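PDB 4ZOH: putative oxidoreductase molybdopterin-binding subunit from Sulfolobus tokodaii, which binds pterin cytosine dinucleotide and probably serves as the molybdenum subunit of an oxidoreductase of the xanthine dehydrogenase and aldehyde oxidase family. Local coordinates for residues I26-T31 / T180-T185; R193-F198 / A227-A232. All blocks are in the same frame, centred on the assembly; numbering follows the deposited sequence.

Contact 1 of 2, residues I26-T31 / T180-T185; sequences IELPGT and TFYSST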
# COMPACT_ATOMS: atom_id res chain seq x y z
N ILE A 26 6.49 -2.34 2.50
CA ILE A 26 5.36 -1.43 2.26
C ILE A 26 5.81 -0.17 1.56
O ILE A 26 6.84 0.36 1.88
CB ILE A 26 4.59 -1.07 3.54
CG1 ILE A 26 4.24 -2.37 4.29
CG2 ILE A 26 3.31 -0.33 3.14
CD1 ILE A 26 3.81 -2.13 5.72
N GLU A 27 5.01 0.27 0.59
CA GLU A 27 5.30 1.45 -0.21
C GLU A 27 4.02 2.29 -0.34
O GLU A 27 2.94 1.75 -0.43
CB GLU A 27 5.76 1.11 -1.66
CG GLU A 27 7.12 0.48 -1.80
CD GLU A 27 8.22 1.24 -1.08
OE1 GLU A 27 8.11 2.47 -0.93
OE2 GLU A 27 9.21 0.59 -0.65
N LEU A 28 4.16 3.61 -0.38
CA LEU A 28 3.06 4.46 -0.75
C LEU A 28 3.51 5.35 -1.95
O LEU A 28 4.72 5.49 -2.21
CB LEU A 28 2.69 5.29 0.48
CG LEU A 28 1.92 4.50 1.53
CD1 LEU A 28 1.92 5.24 2.88
CD2 LEU A 28 0.52 4.02 1.09
N PRO A 29 2.56 5.97 -2.67
CA PRO A 29 2.93 6.84 -3.84
C PRO A 29 3.84 8.00 -3.38
O PRO A 29 3.56 8.61 -2.36
CB PRO A 29 1.58 7.44 -4.27
CG PRO A 29 0.51 6.52 -3.70
CD PRO A 29 1.10 6.04 -2.38
N GLY A 30 4.91 8.26 -4.11
CA GLY A 30 5.88 9.30 -3.77
C GLY A 30 6.68 9.15 -2.49
O GLY A 30 7.21 10.12 -2.00
N THR A 31 6.79 7.94 -1.96
CA THR A 31 7.52 7.70 -0.71
C THR A 31 8.95 8.20 -0.83
O THR A 31 9.61 7.89 -1.80
CB THR A 31 7.54 6.19 -0.37
OG1 THR A 31 6.19 5.75 -0.06
CG2 THR A 31 8.45 5.97 0.86
N THR A 180 -0.87 8.42 9.42
CA THR A 180 -0.78 6.92 9.48
C THR A 180 0.69 6.55 9.61
O THR A 180 1.49 7.08 8.86
CB THR A 180 -1.44 6.27 8.26
OG1 THR A 180 -2.81 6.66 8.24
CG2 THR A 180 -1.37 4.77 8.34
N PHE A 181 1.03 5.71 10.60
CA PHE A 181 2.44 5.37 10.96
C PHE A 181 2.62 3.85 11.03
O PHE A 181 1.99 3.21 11.91
CB PHE A 181 2.78 5.93 12.38
CG PHE A 181 4.28 6.12 12.62
CD1 PHE A 181 4.94 7.25 12.16
CD2 PHE A 181 5.03 5.18 13.32
CE1 PHE A 181 6.32 7.42 12.36
CE2 PHE A 181 6.39 5.36 13.56
CZ PHE A 181 7.05 6.48 13.08
N TYR A 182 3.45 3.27 10.13
CA TYR A 182 3.73 1.82 10.18
C TYR A 182 5.08 1.68 10.86
O TYR A 182 5.97 2.45 10.55
CB TYR A 182 3.84 1.18 8.81
CG TYR A 182 2.66 1.32 7.89
CD1 TYR A 182 1.80 0.22 7.66
CD2 TYR A 182 2.42 2.52 7.21
CE1 TYR A 182 0.77 0.31 6.75
CE2 TYR A 182 1.37 2.62 6.31
CZ TYR A 182 0.56 1.52 6.10
OH TYR A 182 -0.47 1.66 5.26
N SER A 183 5.25 0.70 11.72
CA SER A 183 6.52 0.61 12.38
C SER A 183 6.79 -0.82 12.79
O SER A 183 5.85 -1.56 13.21
CB SER A 183 6.55 1.52 13.64
OG SER A 183 7.85 1.52 14.26
N SER A 184 8.07 -1.15 12.76
CA SER A 184 8.52 -2.42 13.28
C SER A 184 8.57 -2.22 14.78
O SER A 184 9.57 -1.81 15.34
CB SER A 184 9.89 -2.84 12.67
OG SER A 184 10.27 -4.12 13.16
N THR A 185 7.43 -2.40 15.40
CA THR A 185 7.32 -2.08 16.81
C THR A 185 6.73 -3.28 17.56
O THR A 185 6.18 -4.18 16.89
CB THR A 185 6.41 -0.83 17.02
OG1 THR A 185 6.43 -0.45 18.39
CG2 THR A 185 4.98 -1.08 16.59
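The ring of Y182 is the flat group on which two aliphatic side chains from 26-31 converge. I26 CG2 lies over one face, whereas L28 CD1 comes in obliquely on that same side of the ring plane, near the CD2/CE2 side, 4.4 Å from Y182 CE2. The closest touch belongs to the far end of I26: its CD1 reaches Y182 CD1 at 3.7 Å and Y182 CE1 at 4.0 Å, the two side chains crossing at about a right angle. Both branches of I26 are put to use because CG1 stands opposite the carbonyl carbon (chi1 -50°) and chi2 is extended, carrying CD1 toward the CD1/CE1 side of the ring while CG2 lies over the same face. The contact is a small apolar one between side chains, with no hydrogen bond across it; the backbones stay well apart, I26 CA and Y182 CA being 8.7 Å from each other. Beyond L28 the loop reverses in a type II turn, with G30 taking the positive phi of its third position. L28 O accepts both T31 N, at 3.2 Å, and T31 OG1, at 2.6 Å, the two donors approaching from one face of the carbonyl and the hydroxyl standing above its plane. P29, at the turn, packs on D25 of the second copy of this protein. Y182 belongs to strand 179-183, and both it and I26 also rest on L171 of the adjoining strand 170-174. E27 forms a salt bridge with K240 of strand 239-241, while F181 packs against helices 188-199 and 223-235.

Contact 2 of 2, residues R193-F198 / A227-A232; sequences RNLVDF and ALAKLA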
# COMPACT_ATOMS: atom_id res chain seq x y z
N ARG A 193 0.02 5.84 21.45
CA ARG A 193 0.02 6.68 22.63
C ARG A 193 1.29 7.51 22.71
O ARG A 193 1.22 8.68 23.04
CB ARG A 193 -0.19 5.87 23.87
CG ARG A 193 -1.62 5.50 24.09
CD ARG A 193 -1.80 4.81 25.45
NE ARG A 193 -1.13 3.48 25.52
CZ ARG A 193 -1.64 2.32 25.05
NH1 ARG A 193 -2.80 2.28 24.40
NH2 ARG A 193 -0.98 1.19 25.22
N ASN A 194 2.44 6.94 22.39
CA ASN A 194 3.68 7.68 22.41
C ASN A 194 3.65 8.80 21.37
O ASN A 194 4.09 9.92 21.64
CB ASN A 194 4.88 6.77 22.22
CG ASN A 194 5.13 5.87 23.42
OD1 ASN A 194 4.72 6.22 24.53
ND2 ASN A 194 5.79 4.68 23.21
N LEU A 195 3.16 8.52 20.18
CA LEU A 195 3.12 9.57 19.18
C LEU A 195 2.06 10.65 19.50
O LEU A 195 2.32 11.82 19.34
CB LEU A 195 2.95 8.99 17.78
CG LEU A 195 4.02 8.06 17.28
CD1 LEU A 195 3.54 7.43 15.93
CD2 LEU A 195 5.40 8.77 17.17
N VAL A 196 0.90 10.27 20.00
CA VAL A 196 -0.14 11.23 20.43
C VAL A 196 0.48 12.21 21.46
O VAL A 196 0.34 13.43 21.26
CB VAL A 196 -1.40 10.54 21.02
CG1 VAL A 196 -2.38 11.56 21.71
CG2 VAL A 196 -2.12 9.72 19.93
N ASP A 197 1.20 11.67 22.47
CA ASP A 197 1.84 12.42 23.53
C ASP A 197 2.90 13.34 22.91
O ASP A 197 2.99 14.51 23.28
CB ASP A 197 2.53 11.60 24.63
CG ASP A 197 1.59 10.81 25.48
OD1 ASP A 197 0.34 11.02 25.49
OD2 ASP A 197 2.12 9.93 26.19
N PHE A 198 3.69 12.85 21.97
CA PHE A 198 4.77 13.70 21.48
C PHE A 198 4.31 14.80 20.51
O PHE A 198 4.86 15.90 20.51
CB PHE A 198 5.85 12.85 20.85
CG PHE A 198 6.97 13.63 20.22
CD1 PHE A 198 7.95 14.27 21.01
CD2 PHE A 198 7.09 13.70 18.87
CE1 PHE A 198 8.99 14.96 20.43
CE2 PHE A 198 8.17 14.38 18.26
CZ PHE A 198 9.09 15.04 19.05
N ALA A 227 10.94 11.46 15.36
CA ALA A 227 11.38 12.39 14.33
C ALA A 227 10.69 12.15 12.99
O ALA A 227 10.26 13.11 12.32
CB ALA A 227 12.90 12.37 14.16
N LEU A 228 10.55 10.88 12.61
CA LEU A 228 9.95 10.56 11.31
C LEU A 228 8.51 11.05 11.31
O LEU A 228 8.00 11.62 10.35
CB LEU A 228 9.97 9.02 11.07
CG LEU A 228 9.58 8.66 9.64
CD1 LEU A 228 10.69 9.10 8.66
CD2 LEU A 228 9.32 7.13 9.56
N ALA A 229 7.86 10.85 12.45
CA ALA A 229 6.49 11.18 12.57
C ALA A 229 6.26 12.73 12.48
O ALA A 229 5.34 13.21 11.80
CB ALA A 229 6.00 10.64 13.84
N LYS A 230 7.12 13.47 13.15
CA LYS A 230 7.08 14.89 13.18
C LYS A 230 7.43 15.44 11.77
O LYS A 230 6.76 16.30 11.28
CB LYS A 230 8.12 15.38 14.20
CG LYS A 230 8.40 16.88 14.10
CD LYS A 230 7.21 17.58 14.77
CE LYS A 230 7.68 18.78 15.61
NZ LYS A 230 6.70 19.82 15.24
N LEU A 231 8.49 14.95 11.15
CA LEU A 231 8.72 15.24 9.75
C LEU A 231 7.56 14.98 8.78
O LEU A 231 7.36 15.78 7.83
CB LEU A 231 9.98 14.58 9.25
CG LEU A 231 11.27 15.10 9.87
CD1 LEU A 231 12.39 14.17 9.48
CD2 LEU A 231 11.58 16.53 9.42
N ALA A 232 6.78 13.90 9.02
CA ALA A 232 5.71 13.57 8.11
C ALA A 232 4.65 14.67 8.16
O ALA A 232 4.10 14.97 7.11
CB ALA A 232 5.08 12.19 8.40
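Between 193-198 and 227-232 the backbones come nearest at L195 and A229, their CA atoms 7.6 Å apart, and F198 CA and K230 CA follow at 8.7 Å. Backbone bonds such as F198 N to N194 O and L231 N to A227 O stay within each segment, and none crosses between the two. At the tighter point L195 CD2 meets A229 CB at 3.9 Å: a branched leucine end set against a methyl, whose small size lets the helices come this near. L195 holds its CG opposite the carbonyl carbon (chi1 -61°), which turns the CD2 branch to A229, while CD1 is the branch that meets F181. One turn further on, F198 presents an edge of its ring, with CE2 4.2 Å from K230 CB and that carbon near the ring plane. The ring gets there by placing CG opposite the backbone N (chi1 176°). K230 crosses it at about a right angle and contributes the root of its side chain to the contact. F198 has further aromatic company in Y226, the ring planes meeting at about 45°, and it touches P67 as well. R193, at the start of 193-198, forms a salt bridge with D477. Helix 188-199 links strand 179-183 to the adjacent parallel strand 204-207, a beta-alpha-beta crossover. Helix 223-235 also packs on this mixed sheet, through A229 and A232 on L179, so the two helices meet over one sheet, as in an alpha/beta layer, here within the molybdopterin-binding domain family.

Strand 179-183 is shared by the two contacts. Their centres are 14 Å apart, and both segments of contact 1 precede those of contact 2 along the chain, helix 188-199 being the next element after strand 179-183. Successive residues of the strand serve both: Y182 takes the loop 26-31, while F181 packs into the helix pair, its CE1 3.6 Å from A229 CB and its CG 3.6 Å from L195 CD1. Strand 179-183 thus touches both the loop and the helix pair, alongside neighbouring strands of the sheet. Since 26-31 belongs to the hammerhead domain family and the other segments to the molybdopterin-binding one, the sheet joins sequence families into a single structural unit.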